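Local coordinates for uncharacterized protein (PDB 4FMR) that is of unknown function but probably binds DNA through an HU/IHF-like domain joined to a DUF4469 domain with an immunoglobulin-like fold, at residues B[41-44]-B[48-51]; B[161-166]-B[170-175]; B[198-203]-B[211-216]. All blocks are in the same frame, centred on the assembly; numbering follows the deposited sequence.

Contact 1 (B[41-44]-B[48-51]); sequences RMVA and GVRR
Val43, on the last turns of helix 35-45, meets Val49 and Arg51 where the chain swings round into helix 51-70. The contact is van der Waals packing, apolar between the side chains, with no hydrogen bond between 41-44 and 48-51. One methyl of Val43 does most of the work: CG2 lies 3.7 Å from CB of Arg51 and equally close to its CG, so the base of the arginine chain, crossing the valine at about a right angle, serves as hydrocarbon. Val49 comes in against the backbone of the helix, its CG2 standing 4.2 Å from CA of Val43 and 4.3 Å from the carbonyl O of Met42. That methyl sits between the backbone N and the carbonyl carbon of Val49 (chi1 -58° for CG1), and it also reaches CG2 of Val43. Short branched side chains suit a turn this tight, where the two backbones come within 6.2 Å at the CA atoms of Val43 and Val49.

The polar end of Arg51 finds its partner beyond the contact. Its NE forms a salt bridge with Asp40, and its extended chain, with CG anti to the backbone N (chi1 -161°), carries the guanidinium back along the first helix. Selenomethionine Met42 packs on Met54 and Ile58, and on Gly57 of the second subunit, while Val49 touches Leu60 of that subunit.

Two successive helices, 35-45 and 51-70, are thus joined by a short turn, consistent with the helical dimer body of HU/IHF-like proteins. The chemistry implies a corner closed by hydrocarbon, with the arginine's charge directed to an acid on the preceding helix.

Contact 2 (B[161-166]-B[170-175]); sequences LTVAGT and VGVTLA
The loop segment 163-165 runs nearly antiparallel to 170-172, the two directions 164° apart, with Val163 facing Gly171 at a CA separation of 5.9 Å, yet no backbone hydrogen bond joins them. Val163 and Val170 fill the interval, passing side by side and pointing opposite ways. Their CG1 methyls, each placed anti to the backbone N of its own residue, meet at 3.5 Å. The same methyl of Val163 covers Gly171, 3.7 Å from its CA, while its other branch, CG2, looks across to CG2 of Val172 at 4.3 Å.

These residues close the turn that leads from strand 153-159 into strand 171-176, and so from one sheet of the immunoglobulin-like domain to the other. Gly171 begins the second strand, bonded through its backbone to Thr216, and its backbone angles (phi 140°) suit a residue without a side chain. Gly165, likewise fitted to its positive phi of 118°, lets the loop backbone lie close against Val170.

Val170 presses both methyls against the carbonyl O of Ala164, CG1 at 3.4 Å and CG2 at 3.6 Å. The methyl of Ala164 is directed away from this strand. Further ties come from Thr217, whose OG1 bonds to the backbone of both Thr162 and Ala164, and from Asn193, whose OD1 accepts the N-H of Val163.

Contact 3 (B[198-203]-B[211-216]); sequences LIILLP and YMLTVT
Leu198 and Val215 point at each other across the interior of the immunoglobulin-like domain and meet tip to tip, CD1 of the leucine 3.8 Å from CG2 of the valine. Two residues along, Ile200 and Leu213 do the same at slightly longer range, with 4.1 Å between CD1 of the isoleucine and CD1 of the leucine. Here the methyl ends alone bridge two backbones that stay well apart: the nearest CA atoms, those of Leu198 and Val215, are 9.7 Å from each other.

Rotamers decide which methyl is presented. Ile200 holds CG1 between its backbone N and carbonyl carbon (chi1 63°), and from there the branch extends (chi2 167°) to bring CD1 to the facing strand. Val215 offers the methyl that lies beside its backbone N, leaving CG1 to pack near the backbone of Leu161. The long side chains of Leu198 and Ile200 suit the wide interval, whereas the shorter valine suffices opposite Leu198 because the leucine supplies the reach.

The two strands belong to different sheets. Strand 197-201 bonds through its backbone to strand 153-159, by way of Leu198 with Leu156 and Ile200 with Phe154, while strand 209-217 lies in the other sheet beside strands 171-176 and 231-240. This is the face-to-face packing of a beta sandwich, and neighbours thicken the layer: Leu213 also touches Leu156 and Leu174, Leu198 touches Leu161, and Ile200 touches Ile185. On strand 209-217 the threonines Thr214 and Thr216 bond instead to Ser234 and Ser232 on strand 231-240.

With four buried aliphatic residues and no polar atom in the meeting, the contact implies cohesion between the sheets by dispersion and the hydrophobic effect.

Along the chain the three contacts follow one another in series, contact 1 in the HU/IHF-like DNA-binding region and contacts 2 and 3 in the immunoglobulin-like one. Contact 1 lies on the opposite side of the chain's centre from the others, its centre about 42 Å from that of contact 2 and about 37 Å from that of contact 3. The latter two have centres about 8 Å apart and both reach the same sheet, through antiparallel neighbours 171-176 and 209-217, with probable hydrogen bonds such as Ala175 O to Met212 N at 2.8 Å. Contact 2 packs the loop connecting the two sheets, contact 3 packs the interior, and the dimer-facing helical corner stands apart, consistent with a two-domain protein.

Contact 1 (B[41-44]-B[48-51])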
loop_
_atom_site.group_PDB
_atom_site.type_symbol
_atom_site.label_atom_id
_atom_site.label_comp_id
_atom_site.label_asym_id
_atom_site.label_seq_id
_atom_site.Cartn_x
_atom_site.Cartn_y
_atom_site.Cartn_z
ATOM N N ARG B 41 -2.188 5.650 -23.802
ATOM C CA ARG B 41 -3.542 5.098 -23.687
ATOM C C ARG B 41 -4.585 6.209 -23.408
ATOM O O ARG B 41 -5.744 6.092 -23.850
ATOM C CB ARG B 41 -3.602 4.000 -22.622
ATOM C CG ARG B 41 -2.929 2.708 -23.062
ATOM C CD ARG B 41 -3.032 1.670 -21.981
ATOM N NE ARG B 41 -2.281 0.453 -22.300
ATOM C CZ ARG B 41 -2.236 -0.618 -21.518
ATOM N NH1 ARG B 41 -2.897 -0.635 -20.370
ATOM N NH2 ARG B 41 -1.539 -1.686 -21.883
HETATM N N MSE B 42 -4.159 7.297 -22.752
HETATM C CA MSE B 42 -5.025 8.445 -22.455
HETATM C C MSE B 42 -5.416 9.147 -23.754
HETATM O O MSE B 42 -6.595 9.428 -23.985
HETATM C CB MSE B 42 -4.318 9.420 -21.504
HETATM C CG MSE B 42 -4.259 8.938 -20.070
HETATM SE SE MSE B 42 -3.051 10.042 -19.005
HETATM C CE MSE B 42 -4.191 11.716 -18.920
ATOM N N VAL B 43 -4.410 9.404 -24.605
ATOM C CA VAL B 43 -4.537 10.019 -25.932
ATOM C C VAL B 43 -5.393 9.109 -26.845
ATOM O O VAL B 43 -6.276 9.607 -27.560
ATOM C CB VAL B 43 -3.123 10.284 -26.518
ATOM C CG1 VAL B 43 -3.183 10.616 -28.009
ATOM C CG2 VAL B 43 -2.445 11.402 -25.749
ATOM N N ALA B 44 -5.155 7.784 -26.785
ATOM C CA ALA B 44 -5.936 6.804 -27.550
ATOM C C ALA B 44 -7.459 6.882 -27.161
ATOM O O ALA B 44 -8.315 6.950 -28.045
ATOM C CB ALA B 44 -5.376 5.401 -27.318
ATOM N N GLY B 48 -9.134 14.298 -27.998
ATOM C CA GLY B 48 -9.322 15.707 -27.675
ATOM C C GLY B 48 -8.199 16.308 -26.843
ATOM O O GLY B 48 -8.027 17.532 -26.840
ATOM N N VAL B 49 -7.421 15.464 -26.139
ATOM C CA VAL B 49 -6.318 15.916 -25.279
ATOM C C VAL B 49 -4.990 15.946 -26.062
ATOM O O VAL B 49 -4.759 15.121 -26.953
ATOM C CB VAL B 49 -6.156 15.075 -23.955
ATOM C CG1 VAL B 49 -7.429 15.092 -23.103
ATOM C CG2 VAL B 49 -5.681 13.637 -24.206
ATOM N N ARG B 50 -4.120 16.900 -25.698
ATOM C CA ARG B 50 -2.762 17.042 -26.227
ATOM C C ARG B 50 -1.831 16.282 -25.270
ATOM O O ARG B 50 -1.870 16.521 -24.062
ATOM C CB ARG B 50 -2.388 18.538 -26.377
ATOM C CG ARG B 50 -0.971 18.788 -26.897
ATOM C CD ARG B 50 -0.686 20.261 -27.156
ATOM N NE ARG B 50 0.687 20.454 -27.632
ATOM C CZ ARG B 50 1.072 20.344 -28.903
ATOM N NH1 ARG B 50 0.186 20.055 -29.854
ATOM N NH2 ARG B 50 2.344 20.516 -29.232
ATOM N N ARG B 51 -1.049 15.325 -25.796
ATOM C CA ARG B 51 -0.169 14.453 -25.009
ATOM C C ARG B 51 0.847 15.244 -24.144
ATOM O O ARG B 51 1.081 14.865 -23.000
ATOM C CB ARG B 51 0.580 13.489 -25.935
ATOM C CG ARG B 51 1.116 12.290 -25.168
ATOM C CD ARG B 51 2.034 11.469 -26.033
ATOM N NE ARG B 51 2.531 10.273 -25.343
ATOM C CZ ARG B 51 3.570 10.254 -24.513
ATOM N NH1 ARG B 51 4.194 11.378 -24.197
ATOM N NH2 ARG B 51 3.975 9.113 -23.973
#

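Contact 2 (B[161-166]-B[170-175])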
loop_
_atom_site.group_PDB
_atom_site.type_symbol
_atom_site.label_atom_id
_atom_site.label_comp_id
_atom_site.label_asym_id
_atom_site.label_seq_id
_atom_site.Cartn_x
_atom_site.Cartn_y
_atom_site.Cartn_z
ATOM N N LEU B 161 12.591 -24.771 -7.016
ATOM C CA LEU B 161 13.306 -23.528 -7.311
ATOM C C LEU B 161 14.821 -23.619 -7.030
ATOM O O LEU B 161 15.527 -22.680 -7.403
ATOM C CB LEU B 161 12.700 -22.363 -6.485
ATOM C CG LEU B 161 11.279 -21.905 -6.849
ATOM C CD1 LEU B 161 10.870 -20.679 -6.021
ATOM C CD2 LEU B 161 11.168 -21.543 -8.325
ATOM N N THR B 162 15.320 -24.735 -6.410
ATOM C CA THR B 162 16.741 -24.933 -6.060
ATOM C C THR B 162 17.642 -24.603 -7.245
ATOM O O THR B 162 17.448 -25.150 -8.329
ATOM C CB THR B 162 17.018 -26.375 -5.563
ATOM O OG1 THR B 162 16.143 -26.687 -4.489
ATOM C CG2 THR B 162 18.455 -26.579 -5.085
ATOM N N VAL B 163 18.607 -23.700 -7.039
ATOM C CA VAL B 163 19.566 -23.318 -8.082
ATOM C C VAL B 163 20.709 -24.372 -8.058
ATOM O O VAL B 163 21.417 -24.496 -7.062
ATOM C CB VAL B 163 20.057 -21.851 -7.914
ATOM C CG1 VAL B 163 21.179 -21.530 -8.895
ATOM C CG2 VAL B 163 18.904 -20.858 -8.090
ATOM N N ALA B 164 20.812 -25.184 -9.107
ATOM C CA ALA B 164 21.820 -26.260 -9.188
ATOM C C ALA B 164 22.239 -26.507 -10.629
ATOM O O ALA B 164 21.492 -26.162 -11.553
ATOM C CB ALA B 164 21.278 -27.552 -8.575
ATOM N N GLY B 165 23.430 -27.088 -10.808
ATOM C CA GLY B 165 23.965 -27.375 -12.129
ATOM C C GLY B 165 25.258 -26.665 -12.475
ATOM O O GLY B 165 25.547 -25.574 -11.977
ATOM N N THR B 166 26.020 -27.288 -13.377
ATOM C CA THR B 166 27.324 -26.844 -13.888
ATOM C C THR B 166 27.222 -25.700 -14.913
ATOM O O THR B 166 28.144 -24.885 -15.010
ATOM C CB THR B 166 28.037 -28.032 -14.551
ATOM O OG1 THR B 166 27.184 -28.590 -15.562
ATOM C CG2 THR B 166 28.438 -29.108 -13.546
ATOM N N VAL B 170 22.887 -20.965 -15.102
ATOM C CA VAL B 170 22.188 -21.313 -13.858
ATOM C C VAL B 170 22.334 -20.145 -12.850
ATOM O O VAL B 170 23.407 -19.572 -12.712
ATOM C CB VAL B 170 22.754 -22.670 -13.333
ATOM C CG1 VAL B 170 22.526 -22.886 -11.847
ATOM C CG2 VAL B 170 22.226 -23.846 -14.149
ATOM N N GLY B 171 21.223 -19.766 -12.222
ATOM C CA GLY B 171 21.181 -18.659 -11.280
ATOM C C GLY B 171 19.950 -17.780 -11.381
ATOM O O GLY B 171 18.974 -18.111 -12.065
ATOM N N VAL B 172 19.988 -16.659 -10.653
ATOM C CA VAL B 172 18.897 -15.694 -10.609
ATOM C C VAL B 172 19.332 -14.441 -11.364
ATOM O O VAL B 172 20.442 -13.951 -11.161
ATOM C CB VAL B 172 18.415 -15.371 -9.168
ATOM C CG1 VAL B 172 17.099 -14.593 -9.203
ATOM C CG2 VAL B 172 18.254 -16.649 -8.347
ATOM N N THR B 173 18.450 -13.964 -12.269
ATOM C CA THR B 173 18.621 -12.766 -13.081
ATOM C C THR B 173 17.432 -11.823 -12.927
ATOM O O THR B 173 16.307 -12.245 -12.629
ATOM C CB THR B 173 18.809 -13.109 -14.581
ATOM O OG1 THR B 173 17.692 -13.861 -15.030
ATOM C CG2 THR B 173 20.115 -13.852 -14.885
ATOM N N LEU B 174 17.695 -10.543 -13.165
ATOM C CA LEU B 174 16.705 -9.465 -13.195
ATOM C C LEU B 174 16.844 -8.732 -14.492
ATOM O O LEU B 174 17.933 -8.252 -14.800
ATOM C CB LEU B 174 16.882 -8.499 -12.025
ATOM C CG LEU B 174 16.776 -9.115 -10.637
ATOM C CD1 LEU B 174 17.660 -8.366 -9.681
ATOM C CD2 LEU B 174 15.338 -9.153 -10.167
ATOM N N ALA B 175 15.774 -8.684 -15.277
ATOM C CA ALA B 175 15.791 -7.975 -16.549
ATOM C C ALA B 175 14.929 -6.732 -16.416
ATOM O O ALA B 175 13.747 -6.835 -16.084
ATOM C CB ALA B 175 15.304 -8.879 -17.685
#

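Contact 3 (B[198-203]-B[211-216])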
loop_
_atom_site.group_PDB
_atom_site.type_symbol
_atom_site.label_atom_id
_atom_site.label_comp_id
_atom_site.label_asym_id
_atom_site.label_seq_id
_atom_site.Cartn_x
_atom_site.Cartn_y
_atom_site.Cartn_z
ATOM N N LEU B 198 13.486 -19.762 -1.935
ATOM C CA LEU B 198 14.781 -19.122 -2.148
ATOM C C LEU B 198 14.850 -17.821 -1.392
ATOM O O LEU B 198 13.928 -17.011 -1.501
ATOM C CB LEU B 198 15.100 -18.827 -3.637
ATOM C CG LEU B 198 15.155 -19.945 -4.649
ATOM C CD1 LEU B 198 15.394 -19.366 -6.053
ATOM C CD2 LEU B 198 16.209 -20.985 -4.285
ATOM N N ILE B 199 15.967 -17.581 -0.698
ATOM C CA ILE B 199 16.251 -16.299 -0.069
ATOM C C ILE B 199 17.437 -15.710 -0.817
ATOM O O ILE B 199 18.493 -16.347 -0.942
ATOM C CB ILE B 199 16.452 -16.316 1.470
ATOM C CG1 ILE B 199 15.203 -16.934 2.162
ATOM C CG2 ILE B 199 16.707 -14.863 1.978
ATOM C CD1 ILE B 199 15.287 -17.132 3.667
ATOM N N ILE B 200 17.248 -14.517 -1.364
ATOM C CA ILE B 200 18.318 -13.865 -2.109
ATOM C C ILE B 200 18.604 -12.515 -1.495
ATOM O O ILE B 200 17.764 -11.971 -0.793
ATOM C CB ILE B 200 18.002 -13.738 -3.661
ATOM C CG1 ILE B 200 16.763 -12.849 -3.935
ATOM C CG2 ILE B 200 17.876 -15.124 -4.320
ATOM C CD1 ILE B 200 16.517 -12.389 -5.378
ATOM N N LEU B 201 19.804 -11.988 -1.753
ATOM C CA LEU B 201 20.203 -10.618 -1.422
ATOM C C LEU B 201 20.188 -9.846 -2.710
ATOM O O LEU B 201 20.868 -10.242 -3.638
ATOM C CB LEU B 201 21.584 -10.521 -0.725
ATOM C CG LEU B 201 21.994 -9.066 -0.308
ATOM C CD1 LEU B 201 21.005 -8.458 0.676
ATOM C CD2 LEU B 201 23.360 -9.045 0.341
ATOM N N LEU B 202 19.380 -8.807 -2.815
ATOM C CA LEU B 202 19.312 -8.025 -4.053
ATOM C C LEU B 202 20.463 -7.023 -4.143
ATOM O O LEU B 202 20.732 -6.370 -3.147
ATOM C CB LEU B 202 17.962 -7.268 -4.148
ATOM C CG LEU B 202 16.699 -8.104 -4.355
ATOM C CD1 LEU B 202 15.453 -7.277 -4.089
ATOM C CD2 LEU B 202 16.660 -8.708 -5.751
ATOM N N PRO B 203 21.140 -6.842 -5.303
ATOM C CA PRO B 203 22.184 -5.780 -5.384
ATOM C C PRO B 203 21.609 -4.381 -5.081
ATOM O O PRO B 203 20.438 -4.099 -5.372
ATOM C CB PRO B 203 22.688 -5.858 -6.839
ATOM C CG PRO B 203 22.163 -7.152 -7.375
ATOM C CD PRO B 203 20.937 -7.511 -6.606
ATOM N N TYR B 211 11.037 -5.184 -13.045
ATOM C CA TYR B 211 11.991 -6.148 -13.582
ATOM C C TYR B 211 11.317 -7.484 -13.761
ATOM O O TYR B 211 10.353 -7.788 -13.047
ATOM C CB TYR B 211 13.228 -6.336 -12.659
ATOM C CG TYR B 211 14.156 -5.148 -12.536
ATOM C CD1 TYR B 211 13.800 -4.031 -11.774
ATOM C CD2 TYR B 211 15.423 -5.167 -13.108
ATOM C CE1 TYR B 211 14.640 -2.925 -11.675
ATOM C CE2 TYR B 211 16.285 -4.075 -12.989
ATOM C CZ TYR B 211 15.886 -2.959 -12.271
ATOM O OH TYR B 211 16.725 -1.893 -12.145
HETATM N N MSE B 212 11.840 -8.298 -14.686
HETATM C CA MSE B 212 11.436 -9.679 -14.828
HETATM C C MSE B 212 12.490 -10.498 -14.084
HETATM O O MSE B 212 13.673 -10.418 -14.428
HETATM C CB MSE B 212 11.261 -10.104 -16.297
HETATM C CG MSE B 212 10.696 -11.536 -16.449
HETATM SE SE MSE B 212 8.918 -11.740 -15.611
HETATM C CE MSE B 212 7.895 -10.356 -16.504
ATOM N N LEU B 213 12.085 -11.154 -12.981
ATOM C CA LEU B 213 12.952 -12.010 -12.187
ATOM C C LEU B 213 12.871 -13.443 -12.758
ATOM O O LEU B 213 11.781 -13.988 -12.917
ATOM C CB LEU B 213 12.599 -11.971 -10.675
ATOM C CG LEU B 213 13.568 -12.741 -9.738
ATOM C CD1 LEU B 213 13.666 -12.080 -8.366
ATOM C CD2 LEU B 213 13.154 -14.204 -9.566
ATOM N N THR B 214 14.028 -14.047 -13.036
ATOM C CA THR B 214 14.083 -15.398 -13.594
ATOM C C THR B 214 15.013 -16.274 -12.770
ATOM O O THR B 214 16.087 -15.840 -12.365
ATOM C CB THR B 214 14.518 -15.327 -15.072
ATOM O OG1 THR B 214 13.571 -14.501 -15.767
ATOM C CG2 THR B 214 14.613 -16.712 -15.754
ATOM N N VAL B 215 14.542 -17.510 -12.492
ATOM C CA VAL B 215 15.247 -18.595 -11.814
ATOM C C VAL B 215 15.592 -19.610 -12.892
ATOM O O VAL B 215 14.679 -20.182 -13.480
ATOM C CB VAL B 215 14.441 -19.235 -10.634
ATOM C CG1 VAL B 215 15.132 -20.507 -10.120
ATOM C CG2 VAL B 215 14.218 -18.243 -9.488
ATOM N N THR B 216 16.889 -19.792 -13.189
ATOM C CA THR B 216 17.373 -20.761 -14.186
ATOM C C THR B 216 18.124 -21.868 -13.431
ATOM O O THR B 216 19.009 -21.574 -12.611
ATOM C CB THR B 216 18.228 -20.080 -15.255
ATOM O OG1 THR B 216 17.472 -19.036 -15.850
ATOM C CG2 THR B 216 18.715 -21.047 -16.329
#